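Long-range contact in putative aminooxidase (Propionibacterium acnes, PDB 2BA9), which isomerises polyunsaturated fatty acids, producing conjugated linoleic acid, and binds flavin-adenine dinucleotide in a fold of the amine oxidoreductase family: residues Arg222-Gly234 and Lys258-Arg270. Numbering follows the deposited sequence.
Sequences RNVDITRITREDG and KFLDYSDADDDER. With FAD (flavin-adenine dinucleotide), chain D.
R231 reaches across to D264 and E269, and its buried guanidinium joins both carboxylates in one salt-bridge network. From CB, 3.9 Å from D264 OD2, the chain runs with CG anti to the carbonyl carbon (chi1 -71°) and bends at chi3, which turns NE back to D264. NE and NH1 both donate to D264 OD1, NE at 3.0 Å, while the backbone N of R231 donates to D264 OD2 at 2.7 Å. F259 CZ lies over the centre of one guanidinium face, so the ring meets it edge-on. At the far end NH1 and NH2 grip E269 end-on: NH1 to OE1 at 3.0 Å, NH2 to OE2, both on syn lone pairs with the two planes nearly coplanar (21° apart). NH2 also bonds T396 OG1, and D264 OD2 pairs with R394. Arginine suits this place because its flat group can serve two acids and still offer a face to the F259 edge. D266 N donates to E269 OE1 and E269 N to D266 OD1, a capping box on helix 267-273; E269 OE2 binds Y398.

Beside this network, I229 N donates to Y262 O (2.9 Å) and I229 O accepts D264 N (3.1 Å), a single beta bridge. I229 CD1 meets the Y262 ring edge and I226 CG2 its CD1-CE1 side; Y262 OH lies 3.4 Å from FAD N6A. Strand 226-230, outermost in its antiparallel sheet, thus joins the link between helices 256-259 and 267-273, with I229 and F259 on L250 of strand 249-252 in the parallel sheet.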
ATOM      1  N   ARG A 222      13.182  -7.568 -16.851  1.00 25.21           N
ATOM      2  CA  ARG A 222      13.565  -6.362 -16.110  1.00 25.09           C
ATOM      3  C   ARG A 222      14.133  -5.322 -17.055  1.00 25.13           C
ATOM      4  O   ARG A 222      14.297  -5.592 -18.242  1.00 25.34           O
ATOM      5  CB  ARG A 222      14.590  -6.727 -15.048  1.00 24.76           C
ATOM      6  CG  ARG A 222      14.128  -7.899 -14.210  1.00 25.03           C
ATOM      7  CD  ARG A 222      14.903  -8.031 -12.929  1.00 24.24           C
ATOM      8  NE  ARG A 222      14.673  -9.340 -12.341  1.00 23.73           N
ATOM      9  CZ  ARG A 222      15.179  -9.748 -11.186  1.00 24.06           C
ATOM     10  NH1 ARG A 222      15.986  -8.961 -10.491  1.00 23.12           N
ATOM     11  NH2 ARG A 222      14.900 -10.968 -10.739  1.00 25.57           N
ATOM     12  N   ASN A 223      14.426  -4.137 -16.526  1.00 24.93           N
ATOM     13  CA  ASN A 223      15.049  -3.065 -17.300  1.00 25.16           C
ATOM     14  C   ASN A 223      14.336  -2.751 -18.618  1.00 25.31           C
ATOM     15  O   ASN A 223      14.967  -2.336 -19.598  1.00 25.44           O
ATOM     16  CB  ASN A 223      16.522  -3.402 -17.546  1.00 24.98           C
ATOM     17  CG  ASN A 223      17.258  -3.635 -16.260  1.00 25.43           C
ATOM     18  OD1 ASN A 223      17.514  -2.692 -15.512  1.00 24.95           O
ATOM     19  ND2 ASN A 223      17.554  -4.895 -15.959  1.00 24.39           N
ATOM     20  N   VAL A 224      13.018  -2.939 -18.622  1.00 25.18           N
ATOM     21  CA  VAL A 224      12.205  -2.704 -19.802  1.00 25.28           C
ATOM     22  C   VAL A 224      11.615  -1.297 -19.769  1.00 25.38           C
ATOM     23  O   VAL A 224      10.723  -0.997 -18.971  1.00 25.15           O
ATOM     24  CB  VAL A 224      11.102  -3.770 -19.942  1.00 25.33           C
ATOM     25  CG1 VAL A 224      10.205  -3.492 -21.161  1.00 24.82           C
ATOM     26  CG2 VAL A 224      11.733  -5.167 -20.046  1.00 26.61           C
ATOM     27  N   ASP A 225      12.133  -0.455 -20.662  1.00 25.94           N
ATOM     28  CA  ASP A 225      11.753   0.948 -20.798  1.00 26.14           C
ATOM     29  C   ASP A 225      10.697   1.039 -21.886  1.00 26.08           C
ATOM     30  O   ASP A 225      11.024   1.200 -23.056  1.00 25.96           O
ATOM     31  CB  ASP A 225      13.003   1.773 -21.179  1.00 26.27           C
ATOM     32  CG  ASP A 225      12.771   3.287 -21.157  1.00 27.05           C
ATOM     33  OD1 ASP A 225      11.623   3.744 -20.952  1.00 28.86           O
ATOM     34  OD2 ASP A 225      13.762   4.027 -21.352  1.00 27.59           O
ATOM     35  N   ILE A 226       9.437   0.895 -21.483  1.00 26.31           N
ATOM     36  CA  ILE A 226       8.286   1.006 -22.373  1.00 26.33           C
ATOM     37  C   ILE A 226       8.046   2.464 -22.752  1.00 27.03           C
ATOM     38  O   ILE A 226       7.755   3.295 -21.890  1.00 27.22           O
ATOM     39  CB  ILE A 226       6.986   0.489 -21.702  1.00 26.25           C
ATOM     40  CG1 ILE A 226       7.091  -1.002 -21.365  1.00 25.71           C
ATOM     41  CG2 ILE A 226       5.778   0.769 -22.596  1.00 25.12           C
ATOM     42  CD1 ILE A 226       5.956  -1.517 -20.496  1.00 26.33           C
ATOM     43  N   THR A 227       8.149   2.762 -24.044  1.00 27.73           N
ATOM     44  CA  THR A 227       7.990   4.123 -24.536  1.00 28.16           C
ATOM     45  C   THR A 227       6.628   4.374 -25.167  1.00 28.82           C
ATOM     46  O   THR A 227       6.200   5.528 -25.263  1.00 28.75           O
ATOM     47  CB  THR A 227       9.082   4.451 -25.547  1.00 28.23           C
ATOM     48  OG1 THR A 227       8.966   3.564 -26.664  1.00 29.09           O
ATOM     49  CG2 THR A 227      10.467   4.295 -24.900  1.00 27.70           C
ATOM     50  N   ARG A 228       5.946   3.306 -25.585  1.00 29.41           N
ATOM     51  CA  ARG A 228       4.679   3.431 -26.293  1.00 30.13           C
ATOM     52  C   ARG A 228       3.833   2.154 -26.202  1.00 30.05           C
ATOM     53  O   ARG A 228       4.348   1.054 -26.391  1.00 30.25           O
ATOM     54  CB  ARG A 228       4.950   3.783 -27.767  1.00 30.49           C
ATOM     55  CG  ARG A 228       3.753   4.359 -28.523  1.00 32.57           C
ATOM     56  CD  ARG A 228       4.193   5.240 -29.698  1.00 36.24           C
ATOM     57  NE  ARG A 228       5.326   6.113 -29.337  1.00 38.91           N
ATOM     58  CZ  ARG A 228       6.577   6.011 -29.815  1.00 40.83           C
ATOM     59  NH1 ARG A 228       6.911   5.088 -30.728  1.00 40.98           N
ATOM     60  NH2 ARG A 228       7.509   6.864 -29.384  1.00 41.11           N
ATOM     61  N   ILE A 229       2.546   2.312 -25.889  1.00 30.06           N
ATOM     62  CA  ILE A 229       1.557   1.237 -26.031  1.00 29.95           C
ATOM     63  C   ILE A 229       0.380   1.766 -26.841  1.00 30.33           C
ATOM     64  O   ILE A 229      -0.212   2.792 -26.492  1.00 29.90           O
ATOM     65  CB  ILE A 229       1.036   0.695 -24.676  1.00 29.98           C
ATOM     66  CG1 ILE A 229       2.181   0.077 -23.859  1.00 29.46           C
ATOM     67  CG2 ILE A 229      -0.079  -0.325 -24.906  1.00 29.35           C
ATOM     68  CD1 ILE A 229       1.773  -0.442 -22.492  1.00 29.18           C
ATOM     69  N   THR A 230       0.068   1.063 -27.930  1.00 30.65           N
ATOM     70  CA  THR A 230      -1.085   1.360 -28.777  1.00 30.85           C
ATOM     71  C   THR A 230      -1.946   0.102 -28.914  1.00 31.38           C
ATOM     72  O   THR A 230      -1.433  -1.021 -28.910  1.00 31.66           O
ATOM     73  CB  THR A 230      -0.652   1.844 -30.168  1.00 30.67           C
ATOM     74  OG1 THR A 230       0.189   0.854 -30.778  1.00 30.00           O
ATOM     75  CG2 THR A 230       0.102   3.161 -30.059  1.00 30.70           C
ATOM     76  N   ARG A 231      -3.253   0.293 -29.033  1.00 31.80           N
ATOM     77  CA  ARG A 231      -4.189  -0.819 -28.952  1.00 32.34           C
ATOM     78  C   ARG A 231      -5.204  -0.771 -30.082  1.00 32.76           C
ATOM     79  O   ARG A 231      -6.372  -0.456 -29.868  1.00 33.32           O
ATOM     80  CB  ARG A 231      -4.898  -0.813 -27.601  1.00 32.14           C
ATOM     81  CG  ARG A 231      -4.010  -1.211 -26.450  1.00 32.51           C
ATOM     82  CD  ARG A 231      -4.541  -0.678 -25.148  1.00 32.33           C
ATOM     83  NE  ARG A 231      -4.546   0.787 -25.111  1.00 32.48           N
ATOM     84  CZ  ARG A 231      -5.236   1.526 -24.238  1.00 32.40           C
ATOM     85  NH1 ARG A 231      -5.167   2.851 -24.287  1.00 32.33           N
ATOM     86  NH2 ARG A 231      -5.997   0.949 -23.312  1.00 31.07           N
ATOM     87  N   GLU A 232      -4.755  -1.122 -31.280  1.00 33.27           N
ATOM     88  CA  GLU A 232      -5.610  -1.125 -32.455  1.00 33.71           C
ATOM     89  C   GLU A 232      -5.818  -2.545 -32.976  1.00 33.92           C
ATOM     90  O   GLU A 232      -5.113  -3.472 -32.585  1.00 33.75           O
ATOM     91  CB  GLU A 232      -5.010  -0.256 -33.565  1.00 33.85           C
ATOM     92  CG  GLU A 232      -4.153   0.909 -33.098  1.00 34.66           C
ATOM     93  CD  GLU A 232      -2.660   0.581 -33.144  1.00 36.11           C
ATOM     94  OE1 GLU A 232      -2.134  -0.037 -32.183  1.00 35.50           O
ATOM     95  OE2 GLU A 232      -2.014   0.935 -34.155  1.00 35.96           O
ATOM     96  N   ASP A 233      -6.810  -2.697 -33.854  1.00 34.42           N
ATOM     97  CA  ASP A 233      -7.079  -3.959 -34.562  1.00 34.77           C
ATOM     98  C   ASP A 233      -7.338  -5.142 -33.616  1.00 34.64           C
ATOM     99  O   ASP A 233      -7.252  -6.306 -34.027  1.00 34.35           O
ATOM    100  CB  ASP A 233      -5.917  -4.301 -35.509  1.00 35.20           C
ATOM    101  CG  ASP A 233      -5.480  -3.115 -36.374  1.00 36.38           C
ATOM    102  OD1 ASP A 233      -6.334  -2.535 -37.082  1.00 36.88           O
ATOM    103  OD2 ASP A 233      -4.270  -2.773 -36.343  1.00 38.53           O
ATOM    104  N   GLY A 234      -7.665  -4.838 -32.362  1.00 34.42           N
ATOM    105  CA  GLY A 234      -7.940  -5.860 -31.349  1.00 34.54           C
ATOM    106  C   GLY A 234      -6.704  -6.446 -30.693  1.00 34.48           C
ATOM    107  O   GLY A 234      -6.777  -7.503 -30.068  1.00 34.64           O
ATOM    108  N   LYS A 258      -0.033   7.776 -14.965  1.00 26.56           N
ATOM    109  CA  LYS A 258       1.259   7.841 -15.659  1.00 26.92           C
ATOM    110  C   LYS A 258       1.230   7.120 -17.002  1.00 27.11           C
ATOM    111  O   LYS A 258       1.930   7.513 -17.944  1.00 26.82           O
ATOM    112  CB  LYS A 258       2.361   7.254 -14.781  1.00 27.27           C
ATOM    113  CG  LYS A 258       2.500   7.978 -13.427  1.00 28.23           C
ATOM    114  CD  LYS A 258       3.942   7.920 -12.918  1.00 30.60           C
ATOM    115  CE  LYS A 258       4.165   8.862 -11.733  1.00 31.01           C
ATOM    116  NZ  LYS A 258       3.988   8.141 -10.465  1.00 32.70           N
ATOM    117  N   PHE A 259       0.430   6.052 -17.045  1.00 27.24           N
ATOM    118  CA  PHE A 259       0.147   5.244 -18.244  1.00 27.27           C
ATOM    119  C   PHE A 259      -0.444   6.101 -19.354  1.00 27.57           C
ATOM    120  O   PHE A 259      -0.210   5.843 -20.534  1.00 27.65           O
ATOM    121  CB  PHE A 259      -0.804   4.097 -17.864  1.00 26.79           C
ATOM    122  CG  PHE A 259      -1.411   3.369 -19.034  1.00 26.94           C
ATOM    123  CD1 PHE A 259      -0.695   2.389 -19.717  1.00 26.30           C
ATOM    124  CD2 PHE A 259      -2.723   3.632 -19.430  1.00 25.80           C
ATOM    125  CE1 PHE A 259      -1.271   1.703 -20.799  1.00 26.18           C
ATOM    126  CE2 PHE A 259      -3.294   2.952 -20.500  1.00 25.53           C
ATOM    127  CZ  PHE A 259      -2.564   1.987 -21.184  1.00 25.58           C
ATOM    128  N   LEU A 260      -1.191   7.135 -18.967  1.00 27.79           N
ATOM    129  CA  LEU A 260      -1.748   8.086 -19.922  1.00 27.99           C
ATOM    130  C   LEU A 260      -0.671   8.699 -20.799  1.00 28.42           C
ATOM    131  O   LEU A 260      -0.897   8.954 -21.985  1.00 28.21           O
ATOM    132  CB  LEU A 260      -2.471   9.223 -19.198  1.00 27.92           C
ATOM    133  CG  LEU A 260      -3.742   8.905 -18.413  1.00 27.55           C
ATOM    134  CD1 LEU A 260      -4.233  10.173 -17.718  1.00 25.90           C
ATOM    135  CD2 LEU A 260      -4.818   8.328 -19.340  1.00 24.03           C
ATOM    136  N   ASP A 261       0.499   8.931 -20.207  1.00 29.04           N
ATOM    137  CA  ASP A 261       1.581   9.644 -20.884  1.00 29.57           C
ATOM    138  C   ASP A 261       2.336   8.820 -21.940  1.00 29.31           C
ATOM    139  O   ASP A 261       3.128   9.389 -22.688  1.00 29.12           O
ATOM    140  CB  ASP A 261       2.597  10.177 -19.857  1.00 29.94           C
ATOM    141  CG  ASP A 261       2.002  11.201 -18.897  1.00 31.14           C
ATOM    142  OD1 ASP A 261       0.936  11.784 -19.188  1.00 32.34           O
ATOM    143  OD2 ASP A 261       2.625  11.420 -17.835  1.00 34.04           O
ATOM    144  N   TYR A 262       2.123   7.506 -21.991  1.00 28.97           N
ATOM    145  CA  TYR A 262       2.804   6.662 -22.990  1.00 29.21           C
ATOM    146  C   TYR A 262       1.879   5.665 -23.714  1.00 29.04           C
ATOM    147  O   TYR A 262       2.327   4.649 -24.263  1.00 28.80           O
ATOM    148  CB  TYR A 262       4.008   5.945 -22.360  1.00 29.50           C
ATOM    149  CG  TYR A 262       3.684   5.008 -21.211  1.00 30.39           C
ATOM    150  CD1 TYR A 262       3.351   3.676 -21.443  1.00 30.59           C
ATOM    151  CD2 TYR A 262       3.745   5.450 -19.896  1.00 29.73           C
ATOM    152  CE1 TYR A 262       3.069   2.819 -20.393  1.00 31.64           C
ATOM    153  CE2 TYR A 262       3.472   4.605 -18.847  1.00 31.05           C
ATOM    154  CZ  TYR A 262       3.133   3.286 -19.094  1.00 31.19           C
ATOM    155  OH  TYR A 262       2.855   2.439 -18.039  1.00 30.79           O
ATOM    156  N   SER A 263       0.587   5.981 -23.730  1.00 28.54           N
ATOM    157  CA  SER A 263      -0.405   5.129 -24.349  1.00 27.93           C
ATOM    158  C   SER A 263      -1.306   5.956 -25.235  1.00 27.62           C
ATOM    159  O   SER A 263      -1.324   7.183 -25.138  1.00 26.94           O
ATOM    160  CB  SER A 263      -1.247   4.436 -23.280  1.00 27.88           C
ATOM    161  OG  SER A 263      -2.008   5.378 -22.551  1.00 27.80           O
ATOM    162  N   ASP A 264      -2.046   5.261 -26.097  1.00 27.45           N
ATOM    163  CA  ASP A 264      -3.168   5.836 -26.852  1.00 27.10           C
ATOM    164  C   ASP A 264      -4.411   5.852 -25.959  1.00 26.87           C
ATOM    165  O   ASP A 264      -5.460   5.309 -26.310  1.00 26.87           O
ATOM    166  CB  ASP A 264      -3.435   5.024 -28.133  1.00 27.02           C
ATOM    167  CG  ASP A 264      -3.716   3.545 -27.854  1.00 26.97           C
ATOM    168  OD1 ASP A 264      -3.561   3.104 -26.701  1.00 27.43           O
ATOM    169  OD2 ASP A 264      -4.072   2.807 -28.791  1.00 25.24           O
ATOM    170  N   ALA A 265      -4.276   6.456 -24.783  1.00 26.82           N
ATOM    171  CA  ALA A 265      -5.362   6.505 -23.807  1.00 26.47           C
ATOM    172  C   ALA A 265      -6.620   7.101 -24.437  1.00 26.39           C
ATOM    173  O   ALA A 265      -6.553   8.108 -25.154  1.00 26.44           O
ATOM    174  CB  ALA A 265      -4.942   7.320 -22.590  1.00 26.24           C
ATOM    175  N   ASP A 266      -7.767   6.484 -24.181  1.00 25.96           N
ATOM    176  CA  ASP A 266      -9.005   7.026 -24.699  1.00 25.94           C
ATOM    177  C   ASP A 266      -9.585   8.113 -23.780  1.00 26.56           C
ATOM    178  O   ASP A 266      -9.019   8.431 -22.723  1.00 26.20           O
ATOM    179  CB  ASP A 266     -10.006   5.914 -25.047  1.00 25.94           C
ATOM    180  CG  ASP A 266     -10.582   5.203 -23.845  1.00 24.41           C
ATOM    181  OD1 ASP A 266     -10.601   5.753 -22.731  1.00 23.27           O
ATOM    182  OD2 ASP A 266     -11.059   4.074 -24.049  1.00 22.55           O
ATOM    183  N   ASP A 267     -10.695   8.701 -24.221  1.00 26.97           N
ATOM    184  CA  ASP A 267     -11.322   9.839 -23.537  1.00 27.30           C
ATOM    185  C   ASP A 267     -11.589   9.549 -22.063  1.00 27.45           C
ATOM    186  O   ASP A 267     -11.412  10.422 -21.204  1.00 27.48           O
ATOM    187  CB  ASP A 267     -12.647  10.221 -24.236  1.00 27.23           C
ATOM    188  CG  ASP A 267     -12.441  11.029 -25.501  1.00 28.12           C
ATOM    189  OD1 ASP A 267     -11.392  11.688 -25.616  1.00 28.90           O
ATOM    190  OD2 ASP A 267     -13.344  11.035 -26.386  1.00 30.95           O
ATOM    191  N   ASP A 268     -12.009   8.316 -21.783  1.00 27.63           N
ATOM    192  CA  ASP A 268     -12.375   7.895 -20.434  1.00 27.59           C
ATOM    193  C   ASP A 268     -11.147   7.660 -19.564  1.00 27.69           C
ATOM    194  O   ASP A 268     -11.147   7.982 -18.375  1.00 27.33           O
ATOM    195  CB  ASP A 268     -13.227   6.625 -20.488  1.00 27.60           C
ATOM    196  CG  ASP A 268     -14.647   6.891 -20.937  1.00 28.32           C
ATOM    197  OD1 ASP A 268     -15.130   8.034 -20.821  1.00 29.86           O
ATOM    198  OD2 ASP A 268     -15.301   5.945 -21.410  1.00 29.89           O
ATOM    199  N   GLU A 269     -10.111   7.091 -20.164  1.00 27.56           N
ATOM    200  CA  GLU A 269      -8.873   6.859 -19.463  1.00 27.78           C
ATOM    201  C   GLU A 269      -8.274   8.193 -19.034  1.00 27.91           C
ATOM    202  O   GLU A 269      -8.021   8.389 -17.847  1.00 28.06           O
ATOM    203  CB  GLU A 269      -7.916   6.028 -20.320  1.00 27.77           C
ATOM    204  CG  GLU A 269      -8.367   4.576 -20.450  1.00 27.67           C
ATOM    205  CD  GLU A 269      -7.459   3.733 -21.329  1.00 28.42           C
ATOM    206  OE1 GLU A 269      -7.002   4.240 -22.382  1.00 27.34           O
ATOM    207  OE2 GLU A 269      -7.220   2.558 -20.970  1.00 25.65           O
ATOM    208  N   ARG A 270      -8.090   9.116 -19.975  1.00 28.00           N
ATOM    209  CA  ARG A 270      -7.631  10.475 -19.634  1.00 28.52           C
ATOM    210  C   ARG A 270      -8.494  11.098 -18.539  1.00 27.98           C
ATOM    211  O   ARG A 270      -7.990  11.472 -17.487  1.00 27.71           O
ATOM    212  CB  ARG A 270      -7.602  11.397 -20.863  1.00 29.12           C
ATOM    213  CG  ARG A 270      -6.245  11.469 -21.536  1.00 31.32           C
ATOM    214  CD  ARG A 270      -6.305  12.183 -22.860  1.00 33.94           C
ATOM    215  NE  ARG A 270      -6.933  11.354 -23.890  1.00 36.43           N
ATOM    216  CZ  ARG A 270      -8.092  11.604 -24.506  1.00 38.01           C
ATOM    217  NH1 ARG A 270      -8.819  12.689 -24.227  1.00 39.40           N
ATOM    218  NH2 ARG A 270      -8.524  10.749 -25.427  1.00 37.93           N
TER
HETATM  219  PA  FAD D 500       4.231  -1.491  -6.407  1.00 19.59           P
HETATM  220  O1A FAD D 500       4.635  -2.230  -5.164  1.00 19.96           O
HETATM  221  O2A FAD D 500       4.474   0.004  -6.418  1.00 19.83           O
HETATM  222  O5B FAD D 500       5.052  -2.090  -7.644  1.00 20.92           O
HETATM  223  C5B FAD D 500       4.775  -1.566  -8.922  1.00 23.05           C
HETATM  224  C4B FAD D 500       5.795  -2.069  -9.921  1.00 23.62           C
HETATM  225  O4B FAD D 500       5.471  -1.559 -11.199  1.00 24.57           O
HETATM  226  C3B FAD D 500       7.215  -1.625  -9.562  1.00 23.93           C
HETATM  227  O3B FAD D 500       8.072  -2.744  -9.522  1.00 23.63           O
HETATM  228  C2B FAD D 500       7.565  -0.638 -10.650  1.00 24.35           C
HETATM  229  O2B FAD D 500       8.969  -0.546 -10.892  1.00 24.46           O
HETATM  230  C1B FAD D 500       6.667  -1.121 -11.803  1.00 24.38           C
HETATM  231  N9A FAD D 500       6.445  -0.032 -12.771  1.00 23.97           N
HETATM  232  C8A FAD D 500       5.971   1.238 -12.515  1.00 24.64           C
HETATM  233  N7A FAD D 500       5.943   1.939 -13.683  1.00 23.58           N
HETATM  234  C5A FAD D 500       6.392   1.129 -14.681  1.00 24.46           C
HETATM  235  C6A FAD D 500       6.592   1.319 -16.064  1.00 23.92           C
HETATM  236  N6A FAD D 500       5.955   2.358 -16.694  1.00 23.78           N
HETATM  237  N1A FAD D 500       7.051   0.250 -16.825  1.00 24.67           N
HETATM  238  C2A FAD D 500       7.373  -0.967 -16.241  1.00 25.15           C
HETATM  239  N3A FAD D 500       7.177  -1.139 -14.877  1.00 24.60           N
HETATM  240  C4A FAD D 500       6.718  -0.112 -14.108  1.00 24.25           C
HETATM  241  N1  FAD D 500       1.776  -3.089   2.542  1.00 25.89           N
HETATM  242  C2  FAD D 500       1.229  -3.957   3.466  1.00 28.77           C
HETATM  243  O2  FAD D 500       0.483  -4.862   3.091  1.00 25.85           O
HETATM  244  N3  FAD D 500       1.499  -3.788   4.810  1.00 29.83           N
HETATM  245  C4  FAD D 500       2.336  -2.775   5.228  1.00 29.28           C
HETATM  246  O4  FAD D 500       2.572  -2.663   6.441  1.00 30.85           O
HETATM  247  C4X FAD D 500       2.902  -1.903   4.293  1.00 27.21           C
HETATM  248  N5  FAD D 500       3.728  -0.861   4.677  1.00 24.38           N
HETATM  249  C5X FAD D 500       4.419  -0.100   3.753  1.00 24.27           C
HETATM  250  C6  FAD D 500       5.352   0.847   4.170  1.00 23.47           C
HETATM  251  C7  FAD D 500       6.067   1.579   3.225  1.00 23.93           C
HETATM  252  C7M FAD D 500       7.078   2.579   3.710  1.00 23.84           C
HETATM  253  C8  FAD D 500       5.839   1.372   1.867  1.00 23.67           C
HETATM  254  C8M FAD D 500       6.580   2.136   0.812  1.00 22.83           C
HETATM  255  C9  FAD D 500       4.900   0.428   1.462  1.00 23.66           C
HETATM  256  C9A FAD D 500       4.172  -0.312   2.395  1.00 24.16           C
HETATM  257  N10 FAD D 500       3.203  -1.256   2.008  1.00 23.80           N
HETATM  258  C10 FAD D 500       2.627  -2.087   2.941  1.00 25.30           C
HETATM  259  C1' FAD D 500       2.528  -1.162   0.681  1.00 20.63           C
HETATM  260  C2' FAD D 500       3.001  -2.248  -0.278  1.00 19.91           C
HETATM  261  O2' FAD D 500       4.421  -2.346  -0.315  1.00 21.29           O
HETATM  262  C3' FAD D 500       2.436  -1.920  -1.651  1.00 20.46           C
HETATM  263  O3' FAD D 500       1.030  -1.687  -1.541  1.00 20.43           O
HETATM  264  C4' FAD D 500       2.730  -3.036  -2.641  1.00 20.53           C
HETATM  265  O4' FAD D 500       4.115  -3.088  -2.963  1.00 24.59           O
HETATM  266  C5' FAD D 500       1.873  -2.819  -3.880  1.00 21.46           C
HETATM  267  O5' FAD D 500       2.325  -3.630  -4.926  1.00 20.30           O
HETATM  268  P   FAD D 500       2.001  -3.226  -6.462  1.00 20.53           P
HETATM  269  O1P FAD D 500       2.642  -4.216  -7.416  1.00 20.58           O
HETATM  270  O2P FAD D 500       0.521  -3.164  -6.615  1.00 23.73           O
HETATM  271  O3P FAD D 500       2.682  -1.793  -6.706  1.00 21.28           O